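Local coordinates for protein homoprotocatechuate 2,3-dioxygenase (Brevibacterium fuscum, PDB 4Z6M) that cleaves the aromatic ring of homoprotocatechuate with molecular oxygen at a mononuclear iron(II) centre, as an extradiol catechol dioxygenase, at residues F156-P161 / Q200-T205; D162-R167 / G186-A191; F59-L64 / E131-E136. The protein carries 1 engineered substitution. All blocks are in the same frame, centred on the assembly; numbering follows the deposited sequence.

Contact 1. Residues F156-P161 / Q200-T205. Engineered in segment 200-205: Q200 (natural residue His).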
ATOM      1  N   PHE A 156      17.425  -7.062  17.715  1.00  6.87           N
ATOM      2  CA  PHE A 156      17.089  -7.777  18.925  1.00  7.90           C
ATOM      3  C   PHE A 156      16.611  -6.798  19.977  1.00  7.45           C
ATOM      4  O   PHE A 156      16.894  -5.600  19.907  1.00  8.19           O
ATOM      5  CB  PHE A 156      18.329  -8.493  19.494  1.00  8.07           C
ATOM      6  CG  PHE A 156      19.107  -9.302  18.475  1.00  7.63           C
ATOM      7  CD1 PHE A 156      18.491 -10.294  17.708  1.00  9.60           C
ATOM      8  CD2 PHE A 156      20.465  -9.073  18.298  1.00  8.65           C
ATOM      9  CE1 PHE A 156      19.231 -11.048  16.821  1.00 10.30           C
ATOM     10  CE2 PHE A 156      21.200  -9.826  17.404  1.00  9.79           C
ATOM     11  CZ  PHE A 156      20.577 -10.795  16.669  1.00 10.44           C
ATOM     12  N   ASN A 157      15.937  -7.318  20.999  1.00  6.65           N
ATOM     13  CA  ASN A 157      15.584  -6.508  22.161  1.00  6.81           C
ATOM     14  C   ASN A 157      15.757  -7.373  23.413  1.00  7.91           C
ATOM     15  O   ASN A 157      15.230  -8.480  23.466  1.00  8.46           O
ATOM     16  CB  ASN A 157      14.155  -5.971  22.026  1.00  7.26           C
ATOM     17  CG  ASN A 157      13.788  -4.993  23.124  1.00  8.25           C
ATOM     18  OD1 ASN A 157      13.844  -5.316  24.306  1.00  9.03           O
ATOM     19  ND2 ASN A 157      13.408  -3.770  22.726  1.00  8.81           N
ATOM     20  N   GLN A 158      16.542  -6.864  24.361  1.00  8.03           N
ATOM     21  CA  GLN A 158      16.981  -7.572  25.576  1.00  7.87           C
ATOM     22  C   GLN A 158      16.318  -6.982  26.809  1.00  7.99           C
ATOM     23  O   GLN A 158      16.267  -5.762  26.958  1.00  9.55           O
ATOM     24  CB  GLN A 158      18.479  -7.385  25.708  1.00  8.30           C
ATOM     25  CG  GLN A 158      19.276  -7.867  24.513  1.00  9.09           C
ATOM     26  CD  GLN A 158      20.731  -7.501  24.583  1.00  8.94           C
ATOM     27  OE1 GLN A 158      21.325  -7.031  23.626  1.00 10.38           O
ATOM     28  NE2 GLN A 158      21.321  -7.714  25.740  1.00 10.88           N
ATOM     29  N   VAL A 159      15.851  -7.830  27.714  1.00  9.10           N
ATOM     30  CA  VAL A 159      15.378  -7.369  29.010  1.00  9.11           C
ATOM     31  C   VAL A 159      16.521  -7.461  30.024  1.00  9.91           C
ATOM     32  O   VAL A 159      17.133  -8.519  30.198  1.00 10.33           O
ATOM     33  CB  VAL A 159      14.179  -8.196  29.524  1.00 10.11           C
ATOM     34  CG1 VAL A 159      13.610  -7.555  30.777  1.00 10.20           C
ATOM     35  CG2 VAL A 159      13.088  -8.389  28.482  1.00 10.85           C
ATOM     36  N   THR A 160      16.778  -6.347  30.705  1.00 10.48           N
ATOM     37  CA  THR A 160      17.896  -6.243  31.632  1.00 10.05           C
ATOM     38  C   THR A 160      17.464  -5.314  32.784  1.00  9.80           C
ATOM     39  O   THR A 160      16.718  -4.365  32.566  1.00  9.38           O
ATOM     40  CB  THR A 160      19.189  -5.755  30.907  1.00 11.43           C
ATOM     41  OG1 THR A 160      20.339  -6.024  31.711  1.00 11.05           O
ATOM     42  CG2 THR A 160      19.152  -4.280  30.580  1.00 12.09           C
ATOM     43  N   PRO A 161      17.909  -5.591  34.025  1.00 10.61           N
ATOM     44  CA  PRO A 161      17.303  -4.840  35.161  1.00 11.36           C
ATOM     45  C   PRO A 161      17.785  -3.400  35.304  1.00 11.53           C
ATOM     46  O   PRO A 161      17.035  -2.578  35.831  1.00 12.34           O
ATOM     47  CB  PRO A 161      17.673  -5.683  36.386  1.00 11.97           C
ATOM     48  CG  PRO A 161      18.843  -6.494  35.931  1.00 12.13           C
ATOM     49  CD  PRO A 161      18.640  -6.782  34.474  1.00 11.34           C
ATOM     50  N   GLN A 200      17.877   0.817  15.468  1.00  6.87           N
ATOM     51  CA  GLN A 200      18.357  -0.149  16.413  1.00  7.20           C
ATOM     52  C   GLN A 200      18.950  -1.388  15.730  1.00  7.48           C
ATOM     53  O   GLN A 200      18.474  -1.850  14.697  1.00  7.56           O
ATOM     54  CB  GLN A 200      17.229  -0.545  17.367  1.00  8.22           C
ATOM     55  CG  GLN A 200      15.982  -0.963  16.610  1.00  9.71           C
ATOM     56  CD  GLN A 200      14.804  -1.184  17.500  1.00  9.84           C
ATOM     57  OE1 GLN A 200      14.934  -1.764  18.584  1.00 10.20           O
ATOM     58  NE2 GLN A 200      13.630  -0.733  17.063  1.00 10.54           N
ATOM     59  N   ASP A 201      19.995  -1.914  16.374  1.00  7.56           N
ATOM     60  CA  ASP A 201      20.433  -3.298  16.204  1.00  7.48           C
ATOM     61  C   ASP A 201      20.176  -4.138  17.434  1.00  7.65           C
ATOM     62  O   ASP A 201      19.875  -5.332  17.326  1.00  7.85           O
ATOM     63  CB  ASP A 201      21.915  -3.378  15.833  1.00  8.14           C
ATOM     64  CG  ASP A 201      22.149  -3.019  14.382  1.00  8.31           C
ATOM     65  OD1 ASP A 201      21.775  -3.875  13.503  1.00  8.97           O
ATOM     66  OD2 ASP A 201      22.683  -1.903  14.119  1.00 10.48           O
ATOM     67  N   THR A 202      20.291  -3.504  18.606  1.00  7.99           N
ATOM     68  CA  THR A 202      19.760  -4.095  19.807  1.00  8.85           C
ATOM     69  C   THR A 202      19.159  -2.983  20.642  1.00  9.18           C
ATOM     70  O   THR A 202      19.263  -1.803  20.305  1.00  9.78           O
ATOM     71  CB  THR A 202      20.778  -4.979  20.567  1.00 10.05           C
ATOM     72  OG1 THR A 202      20.041  -5.829  21.457  1.00  9.67           O
ATOM     73  CG2 THR A 202      21.819  -4.149  21.302  1.00 10.15           C
ATOM     74  N   ALA A 203      18.439  -3.386  21.664  1.00  8.68           N
ATOM     75  CA  ALA A 203      17.692  -2.445  22.480  1.00  8.30           C
ATOM     76  C   ALA A 203      17.577  -3.071  23.856  1.00  8.08           C
ATOM     77  O   ALA A 203      17.639  -4.289  23.998  1.00  9.55           O
ATOM     78  CB  ALA A 203      16.321  -2.161  21.878  1.00  9.81           C
ATOM     79  N   LEU A 204      17.392  -2.218  24.854  1.00  7.86           N
ATOM     80  CA  LEU A 204      17.283  -2.651  26.245  1.00  8.72           C
ATOM     81  C   LEU A 204      15.919  -2.219  26.770  1.00  8.70           C
ATOM     82  O   LEU A 204      15.520  -1.049  26.657  1.00 10.00           O
ATOM     83  CB  LEU A 204      18.374  -2.030  27.099  1.00  9.35           C
ATOM     84  CG  LEU A 204      19.824  -2.297  26.707  1.00 10.56           C
ATOM     85  CD1 LEU A 204      20.757  -1.562  27.657  1.00 12.30           C
ATOM     86  CD2 LEU A 204      20.112  -3.795  26.649  1.00 11.22           C
ATOM     87  N   THR A 205      15.213  -3.182  27.326  1.00  8.25           N
ATOM     88  CA  THR A 205      13.939  -3.005  28.008  1.00  8.57           C
ATOM     89  C   THR A 205      14.165  -3.311  29.481  1.00  9.12           C
ATOM     90  O   THR A 205      14.652  -4.388  29.834  1.00  9.41           O
ATOM     91  CB  THR A 205      12.861  -3.952  27.448  1.00 10.23           C
ATOM     92  OG1 THR A 205      12.671  -3.667  26.042  1.00 10.13           O
ATOM     93  CG2 THR A 205      11.554  -3.770  28.176  1.00 11.56           C
TER
HETATM   94  O   HOH W   1      13.057  -2.871  19.994  1.00  7.24           O
HETATM   95  O   HOH W   2      14.037  -0.799  24.157  1.00 11.15           O

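Contact 2. Residues D162-R167 / G186-A191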
ATOM      1  N   ASP A 162      19.017  -3.103  34.878  1.00 10.70           N
ATOM      2  CA  ASP A 162      19.634  -1.777  35.043  1.00 12.95           C
ATOM      3  C   ASP A 162      19.940  -1.216  33.658  1.00 11.81           C
ATOM      4  O   ASP A 162      20.952  -1.566  33.042  1.00 12.46           O
ATOM      5  CB  ASP A 162      20.920  -1.926  35.887  1.00 13.83           C
ATOM      6  CG  ASP A 162      21.596  -0.593  36.225  1.00 14.16           C
ATOM      7  OD1 ASP A 162      21.382   0.422  35.508  1.00 15.38           O
ATOM      8  OD2 ASP A 162      22.409  -0.594  37.184  1.00 17.72           O
ATOM      9  N   VAL A 163      19.088  -0.326  33.148  1.00 10.41           N
ATOM     10  CA  VAL A 163      19.261   0.113  31.759  1.00 10.95           C
ATOM     11  C   VAL A 163      20.492   1.010  31.581  1.00 10.28           C
ATOM     12  O   VAL A 163      21.260   0.786  30.664  1.00 10.40           O
ATOM     13  CB  VAL A 163      17.958   0.686  31.186  1.00 10.63           C
ATOM     14  CG1 VAL A 163      18.172   1.201  29.768  1.00 10.51           C
ATOM     15  CG2 VAL A 163      16.877  -0.400  31.222  1.00 11.19           C
ATOM     16  N   PRO A 164      20.716   1.998  32.475  1.00 10.31           N
ATOM     17  CA  PRO A 164      21.908   2.812  32.313  1.00 11.91           C
ATOM     18  C   PRO A 164      23.211   2.018  32.323  1.00 11.22           C
ATOM     19  O   PRO A 164      24.134   2.335  31.561  1.00 12.69           O
ATOM     20  CB  PRO A 164      21.820   3.794  33.485  1.00 13.30           C
ATOM     21  CG  PRO A 164      20.346   3.920  33.711  1.00 12.50           C
ATOM     22  CD  PRO A 164      19.830   2.523  33.526  1.00 11.33           C
ATOM     23  N   ARG A 165      23.300   1.001  33.169  1.00 12.08           N
ATOM     24  CA  ARG A 165      24.504   0.182  33.233  1.00 12.00           C
ATOM     25  C   ARG A 165      24.744  -0.528  31.906  1.00 11.62           C
ATOM     26  O   ARG A 165      25.869  -0.541  31.384  1.00 12.17           O
ATOM     27  CB  ARG A 165      24.390  -0.839  34.360  1.00 13.62           C
ATOM     28  CG  ARG A 165      25.607  -1.744  34.519  1.00 15.49           C
ATOM     29  CD  ARG A 165      25.428  -2.647  35.718  1.00 18.68           C
ATOM     30  NE  ARG A 165      26.650  -3.408  35.988  1.00 21.06           N
ATOM     31  CZ  ARG A 165      26.840  -4.695  35.700  1.00 21.14           C
ATOM     32  NH1 ARG A 165      25.885  -5.441  35.154  1.00 25.79           N
ATOM     33  NH2 ARG A 165      28.014  -5.250  35.984  1.00 23.36           N
ATOM     34  N   GLY A 166      23.682  -1.104  31.352  1.00 11.63           N
ATOM     35  CA  GLY A 166      23.790  -1.764  30.057  1.00 11.58           C
ATOM     36  C   GLY A 166      24.072  -0.813  28.919  1.00 11.50           C
ATOM     37  O   GLY A 166      24.842  -1.127  28.021  1.00 11.94           O
ATOM     38  N   ARG A 167      23.418   0.348  28.950  1.00 10.24           N
ATOM     39  CA  ARG A 167      23.629   1.370  27.924  1.00 10.89           C
ATOM     40  C   ARG A 167      25.089   1.804  27.821  1.00 11.01           C
ATOM     41  O   ARG A 167      25.632   1.878  26.730  1.00 11.51           O
ATOM     42  CB  ARG A 167      22.726   2.578  28.177  1.00 12.29           C
ATOM     43  CG  ARG A 167      23.014   3.781  27.296  1.00 15.49           C
ATOM     44  CD  ARG A 167      22.283   4.955  27.893  1.00 18.75           C
ATOM     45  NE  ARG A 167      22.411   6.168  27.105  1.00 22.28           N
ATOM     46  CZ  ARG A 167      21.403   7.030  26.941  1.00 24.07           C
ATOM     47  NH1 ARG A 167      20.199   6.785  27.478  1.00 24.55           N
ATOM     48  NH2 ARG A 167      21.578   8.100  26.214  1.00 30.69           N
ATOM     49  N   GLY A 186      14.506  10.507  37.322  1.00 12.84           N
ATOM     50  CA  GLY A 186      15.842  10.023  37.008  1.00 14.79           C
ATOM     51  C   GLY A 186      15.895   8.553  36.641  1.00 14.97           C
ATOM     52  O   GLY A 186      16.991   7.973  36.572  1.00 19.43           O
ATOM     53  N   THR A 187      14.733   7.944  36.418  1.00  9.55           N
ATOM     54  CA  THR A 187      14.691   6.518  36.051  1.00  9.70           C
ATOM     55  C   THR A 187      14.715   6.363  34.544  1.00  9.24           C
ATOM     56  O   THR A 187      14.006   7.079  33.842  1.00  9.78           O
ATOM     57  CB  THR A 187      13.447   5.831  36.646  1.00 10.68           C
ATOM     58  OG1 THR A 187      13.510   5.941  38.073  1.00 12.68           O
ATOM     59  CG2 THR A 187      13.370   4.346  36.233  1.00 11.27           C
ATOM     60  N   THR A 188      15.515   5.418  34.053  1.00  9.46           N
ATOM     61  CA  THR A 188      15.493   5.011  32.643  1.00  8.61           C
ATOM     62  C   THR A 188      14.778   3.670  32.520  1.00  8.08           C
ATOM     63  O   THR A 188      15.073   2.735  33.273  1.00  8.80           O
ATOM     64  CB  THR A 188      16.918   4.938  32.058  1.00 10.35           C
ATOM     65  OG1 THR A 188      17.535   6.217  32.153  1.00 12.39           O
ATOM     66  CG2 THR A 188      16.895   4.503  30.604  1.00 10.34           C
ATOM     67  N   TYR A 189      13.839   3.593  31.578  1.00  7.85           N
ATOM     68  CA  TYR A 189      13.029   2.416  31.375  1.00  7.73           C
ATOM     69  C   TYR A 189      13.428   1.604  30.143  1.00  7.93           C
ATOM     70  O   TYR A 189      13.118   0.408  30.097  1.00  8.91           O
ATOM     71  CB  TYR A 189      11.560   2.799  31.271  1.00  8.42           C
ATOM     72  CG  TYR A 189      11.039   3.416  32.534  1.00  7.73           C
ATOM     73  CD1 TYR A 189      11.157   4.784  32.784  1.00  8.05           C
ATOM     74  CD2 TYR A 189      10.465   2.625  33.526  1.00  8.08           C
ATOM     75  CE1 TYR A 189      10.682   5.322  33.972  1.00  8.16           C
ATOM     76  CE2 TYR A 189       9.991   3.168  34.694  1.00  7.90           C
ATOM     77  CZ  TYR A 189      10.106   4.522  34.922  1.00  8.48           C
ATOM     78  OH  TYR A 189       9.641   5.043  36.103  1.00  9.89           O
ATOM     79  N   ALA A 190      14.063   2.240  29.148  1.00  7.40           N
ATOM     80  CA  ALA A 190      14.363   1.573  27.897  1.00  7.29           C
ATOM     81  C   ALA A 190      15.308   2.444  27.099  1.00  7.38           C
ATOM     82  O   ALA A 190      15.286   3.666  27.239  1.00  8.11           O
ATOM     83  CB  ALA A 190      13.093   1.309  27.119  1.00  8.13           C
ATOM     84  N   ALA A 191      16.132   1.820  26.276  1.00  7.37           N
ATOM     85  CA  ALA A 191      17.020   2.518  25.367  1.00  7.62           C
ATOM     86  C   ALA A 191      17.190   1.698  24.095  1.00  7.69           C
ATOM     87  O   ALA A 191      17.127   0.469  24.128  1.00  9.51           O
ATOM     88  CB  ALA A 191      18.377   2.752  26.003  1.00  8.68           C
TER
HETATM   89  O   HOH W   3      16.883   1.040  34.566  1.00 11.60           O
HETATM   90  O   HOH W   4      20.039   5.590  30.373  1.00 27.64           O

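Contact 3. Residues F59-L64 / E131-E136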
ATOM      1  N   PHE A  59      21.769 -12.364   2.095  1.00  7.53           N
ATOM      2  CA  PHE A  59      22.764 -13.141   1.341  1.00  8.69           C
ATOM      3  C   PHE A  59      23.661 -13.998   2.249  1.00  8.69           C
ATOM      4  O   PHE A  59      24.288 -14.936   1.771  1.00  9.34           O
ATOM      5  CB  PHE A  59      23.643 -12.265   0.424  1.00  9.04           C
ATOM      6  CG  PHE A  59      24.663 -11.463   1.163  1.00  8.50           C
ATOM      7  CD1 PHE A  59      24.326 -10.248   1.744  1.00  8.56           C
ATOM      8  CD2 PHE A  59      25.951 -11.925   1.323  1.00  9.12           C
ATOM      9  CE1 PHE A  59      25.258  -9.542   2.474  1.00 10.13           C
ATOM     10  CE2 PHE A  59      26.895 -11.188   2.035  1.00 10.22           C
ATOM     11  CZ  PHE A  59      26.532 -10.009   2.617  1.00 10.77           C
ATOM     12  N   ILE A  60      23.751 -13.672   3.542  1.00  7.83           N
ATOM     13  CA  ILE A  60      24.490 -14.551   4.466  1.00  8.17           C
ATOM     14  C   ILE A  60      23.629 -15.774   4.728  1.00  8.39           C
ATOM     15  O   ILE A  60      22.454 -15.831   4.352  1.00  8.52           O
ATOM     16  CB  ILE A  60      24.916 -13.855   5.788  1.00  8.44           C
ATOM     17  CG1 ILE A  60      23.734 -13.582   6.733  1.00  9.10           C
ATOM     18  CG2 ILE A  60      25.723 -12.592   5.493  1.00  9.80           C
ATOM     19  CD1 ILE A  60      24.185 -13.235   8.146  1.00 10.71           C
ATOM     20  N   HIS A  61      24.220 -16.800   5.341  1.00  8.89           N
ATOM     21  CA  HIS A  61      23.592 -18.106   5.303  1.00  8.99           C
ATOM     22  C   HIS A  61      22.221 -18.144   5.973  1.00  7.76           C
ATOM     23  O   HIS A  61      21.319 -18.827   5.516  1.00  9.09           O
ATOM     24  CB  HIS A  61      24.513 -19.123   5.955  1.00  8.93           C
ATOM     25  CG  HIS A  61      24.015 -20.526   5.889  1.00  9.91           C
ATOM     26  ND1 HIS A  61      23.353 -21.124   6.934  1.00 10.41           N
ATOM     27  CD2 HIS A  61      24.139 -21.473   4.934  1.00 10.92           C
ATOM     28  CE1 HIS A  61      23.083 -22.381   6.631  1.00 11.55           C
ATOM     29  NE2 HIS A  61      23.539 -22.612   5.414  1.00 11.85           N
ATOM     30  N   HIS A  62      22.051 -17.397   7.067  1.00  7.98           N
ATOM     31  CA  HIS A  62      20.795 -17.429   7.791  1.00  7.69           C
ATOM     32  C   HIS A  62      20.651 -16.195   8.682  1.00  7.01           C
ATOM     33  O   HIS A  62      21.630 -15.530   9.014  1.00  7.80           O
ATOM     34  CB  HIS A  62      20.696 -18.678   8.644  1.00  8.41           C
ATOM     35  CG  HIS A  62      21.844 -18.831   9.585  1.00  7.65           C
ATOM     36  ND1 HIS A  62      22.913 -19.656   9.323  1.00  8.79           N
ATOM     37  CD2 HIS A  62      22.106 -18.244  10.774  1.00  9.64           C
ATOM     38  CE1 HIS A  62      23.781 -19.571  10.307  1.00 10.05           C
ATOM     39  NE2 HIS A  62      23.319 -18.711  11.198  1.00  9.98           N
ATOM     40  N   ASN A  63      19.409 -15.946   9.063  1.00  6.99           N
ATOM     41  CA  ASN A  63      19.046 -14.951  10.075  1.00  7.26           C
ATOM     42  C   ASN A  63      18.480 -15.582  11.347  1.00  7.68           C
ATOM     43  O   ASN A  63      18.313 -14.880  12.363  1.00  8.16           O
ATOM     44  CB  ASN A  63      18.021 -13.969   9.545  1.00  7.67           C
ATOM     45  CG  ASN A  63      18.513 -13.160   8.364  1.00  7.67           C
ATOM     46  OD1 ASN A  63      17.871 -13.155   7.302  1.00  8.51           O
ATOM     47  ND2 ASN A  63      19.632 -12.477   8.528  1.00  7.42           N
ATOM     48  N   LEU A  64      18.132 -16.867  11.290  1.00  7.83           N
ATOM     49  CA  LEU A  64      17.481 -17.515  12.414  1.00  7.98           C
ATOM     50  C   LEU A  64      17.839 -18.992  12.363  1.00  7.86           C
ATOM     51  O   LEU A  64      17.676 -19.633  11.329  1.00 10.06           O
ATOM     52  CB  LEU A  64      15.971 -17.316  12.365  1.00  9.15           C
ATOM     53  CG  LEU A  64      15.145 -17.799  13.535  1.00 11.00           C
ATOM     54  CD1 LEU A  64      15.501 -17.048  14.816  1.00 12.52           C
ATOM     55  CD2 LEU A  64      13.664 -17.624  13.238  1.00 11.09           C
ATOM     56  N   GLU A 131      33.165 -14.587   8.958  1.00  9.98           N
ATOM     57  CA  GLU A 131      32.995 -15.588   7.902  1.00 10.78           C
ATOM     58  C   GLU A 131      31.600 -16.202   7.927  1.00 10.97           C
ATOM     59  O   GLU A 131      31.125 -16.657   8.954  1.00 11.04           O
ATOM     60  CB  GLU A 131      34.024 -16.728   8.046  1.00 12.55           C
ATOM     61  CG  GLU A 131      35.492 -16.305   8.012  1.00 15.82           C
ATOM     62  CD  GLU A 131      36.494 -17.416   8.324  1.00 21.47           C
ATOM     63  OE1 GLU A 131      36.169 -18.485   8.948  1.00 22.05           O
ATOM     64  OE2 GLU A 131      37.661 -17.180   7.926  1.00 29.79           O
ATOM     65  N   THR A 132      30.957 -16.225   6.755  1.00 10.17           N
ATOM     66  CA  THR A 132      29.662 -16.858   6.595  1.00 10.14           C
ATOM     67  C   THR A 132      29.487 -17.321   5.146  1.00 10.93           C
ATOM     68  O   THR A 132      29.981 -16.677   4.212  1.00 12.73           O
ATOM     69  CB  THR A 132      28.498 -15.939   7.051  1.00 11.72           C
ATOM     70  OG1 THR A 132      27.238 -16.610   6.858  1.00 11.50           O
ATOM     71  CG2 THR A 132      28.494 -14.631   6.306  1.00 11.90           C
ATOM     72  N   THR A 133      28.811 -18.448   4.973  1.00 10.41           N
ATOM     73  CA  THR A 133      28.538 -18.986   3.654  1.00 10.49           C
ATOM     74  C   THR A 133      27.480 -18.126   2.966  1.00 11.25           C
ATOM     75  O   THR A 133      26.386 -17.960   3.483  1.00 12.86           O
ATOM     76  CB  THR A 133      28.013 -20.420   3.781  1.00 11.37           C
ATOM     77  OG1 THR A 133      28.993 -21.192   4.468  1.00 12.89           O
ATOM     78  CG2 THR A 133      27.728 -21.046   2.417  1.00 13.39           C
ATOM     79  N   HIS A 134      27.825 -17.589   1.805  1.00 10.14           N
ATOM     80  CA  HIS A 134      26.860 -16.843   1.008  1.00  9.74           C
ATOM     81  C   HIS A 134      25.899 -17.790   0.341  1.00  9.24           C
ATOM     82  O   HIS A 134      26.298 -18.870  -0.115  1.00 11.32           O
ATOM     83  CB  HIS A 134      27.555 -16.027  -0.069  1.00 11.28           C
ATOM     84  CG  HIS A 134      28.390 -14.920   0.456  1.00 11.34           C
ATOM     85  ND1 HIS A 134      28.852 -13.916  -0.360  1.00 14.83           N
ATOM     86  CD2 HIS A 134      28.904 -14.681   1.688  1.00 13.04           C
ATOM     87  CE1 HIS A 134      29.586 -13.081   0.353  1.00 15.26           C
ATOM     88  NE2 HIS A 134      29.649 -13.535   1.595  1.00 15.35           N
ATOM     89  N   VAL A 135      24.646 -17.359   0.249  1.00  8.79           N
ATOM     90  CA  VAL A 135      23.594 -18.135  -0.386  1.00  9.12           C
ATOM     91  C   VAL A 135      22.891 -17.276  -1.432  1.00  9.62           C
ATOM     92  O   VAL A 135      23.177 -16.091  -1.559  1.00 11.07           O
ATOM     93  CB  VAL A 135      22.600 -18.661   0.657  1.00  9.50           C
ATOM     94  CG1 VAL A 135      23.303 -19.599   1.630  1.00 10.33           C
ATOM     95  CG2 VAL A 135      21.918 -17.532   1.408  1.00  9.50           C
ATOM     96  N   GLU A 136      21.963 -17.863  -2.178  1.00  8.94           N
ATOM     97  CA  GLU A 136      21.209 -17.093  -3.165  1.00  8.14           C
ATOM     98  C   GLU A 136      20.417 -15.986  -2.477  1.00  8.56           C
ATOM     99  O   GLU A 136      19.539 -16.246  -1.660  1.00  8.67           O
ATOM    100  CB  GLU A 136      20.238 -17.983  -3.927  1.00  8.82           C
ATOM    101  CG  GLU A 136      19.494 -17.266  -5.055  1.00  9.95           C
ATOM    102  CD  GLU A 136      18.377 -18.101  -5.681  1.00 11.87           C
ATOM    103  OE1 GLU A 136      18.258 -19.326  -5.375  1.00 14.39           O
ATOM    104  OE2 GLU A 136      17.599 -17.524  -6.488  1.00 12.27           O
TER

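Contact 1. Residues F156-P161 / Q200-T205
With CG anti to the backbone N (chi1 -173°), N157 sends its amide across to T205, whose OG1 is anti to its own carbonyl carbon (chi1 -60°), and the two side chains cross at about a right angle. T205 OG1 donates to N157 OD1 at 2.7 Å, in the carbonyl plane and on a lone pair, a bond that fixes the turn of the amide. N157 ND2 then lies 3.4 Å from A203 CB, where a small methyl fits, and a water joins ND2 to OE1 of the engineered Q200. On the other face, T202 OG1 donates to Q158 OE1 at 2.8 Å; this oxygen also has a hydrogen bond with Y126 OH, its stronger partner. Beside them L204 CD2 touches Q158 CB and T160 CG2, apolar filling for a buried layer. Between the faces runs a backbone ladder: Q158 N to A203 O and T205 N to Q158 O, both 2.8 Å, then T160 N to T205 O, 3.0 Å. This is the parallel pairing of first and fourth strands in a beta-alpha-beta-beta-beta module of the glyoxalase superfamily, and it places the N157 side chain close to the iron(II) held by H155, H214 and E267.

Contact 2. Residues D162-R167 / G186-A191
V163 and T188 join the helix to the sheet within a beta-alpha-beta-beta-beta module, the building unit of the glyoxalase superfamily: helix 163-172, which follows the first strand, lies over strand 188-194, the third. The axes of 163-167 and 188-191 are 8.8 Å apart at their closest and make an angle of 34°; the gap is filled by V163, T188, A191 and P164.

V163 carries the contact. Its CG1 is anti to the backbone N (chi1 177°) and meets T188 CG2 at 3.6 Å, the two side chains crossing at about a right angle. The same methyl lies 4.1 Å from A191 CB, while CG2 rests near the carbonyl of Y189. The psi of -24° at Y189 breaks the strand's alternation, consistent with T188 and A191 both pointing to the helix while Y189 and A190 turn away; Y189 OH is hydrogen-bonded to D183. P164, in the first turn of the helix, suits a place where no N-H is needed within the helix, and its CG lies 3.9 Å from T188 CB as the two side chains slide past each other in opposite directions. Just ahead of them D162 is the N-cap: its OD1 accepts from R165 N, met from above the carboxylate plane, and thereby satisfies an N-H of the first turn.

No direct hydrogen bond crosses between the segments, so water does the polar work. R167 forms a salt bridge with D180 through NH1, and the same nitrogen weakly reaches a water that also bonds T188 OG1. A second water accepts from V163 N at 3.0 Å and donates to T188 O at 2.8 Å, an oxygen that R324 grips as well.

Contact 3. Residues F59-L64 / E131-E136
The edge of the F59 ring points at the face of H134, a T-shaped pair with planes at 81° and centroids 4.9 Å apart. F59 CE2 lies nearest, 3.6 Å from H134 NE2 and offset toward the rim of the imidazole. Histidine suits this place because its ring offers both a face to F59 and a nitrogen to a partner: NE2 is hydrogen-bonded to D279 of the second subunit, which would hold the ring in position. P281 of that subunit packs against the side chains of F59 and H134.

Two hydrogen bonds tie the loops directly. V135 N donates to F59 O at 2.9 Å, and H61 N makes a long, weak bond of 3.4 Å to T132 OG1, whose stronger partner is the carbonyl of G111.

Apolar contacts fill in between. T132 CG2 sits between its backbone N and carbonyl carbon, with OG1 anti to N (chi1 179°), and this methyl meets I60 CG2 at 3.5 Å, the side chains crossing at about a right angle. V135 CG1 lies 3.9 Å from H61 CD2. The H61 ring is fixed in turn by an in-plane ND1 to ND1 bond of 2.8 Å with H62.

The residues that meet are in loops on both sides: this is loop-against-loop contact, tying the link between strands 50-54 and 64-68 to the loop between strands 125-129 and 152-160, at an interface with the second subunit.

How the contacts relate
Contacts 1 and 2 belong to one iron-bearing module and touch: L204 N probably bonds A191 O, since strands 202-206 and 188-194 are sheet neighbours, and strand 152-160 runs on into helix 163-172. Contact 1 is fully buried near the chain centre and rests on strand-to-strand bonding with paired polar side chains. Contact 2, its centre about 16 Å from that of the chain, lays helix on sheet through methyl groups, with bridging waters in place of direct hydrogen bonds. Contact 3 stands apart, its centre about 24 Å from that of contact 1 and 33 Å from that of contact 2; it joins loops in a partly buried place, where an aromatic pair and a hydrogen bond to D279 of the second subunit take part.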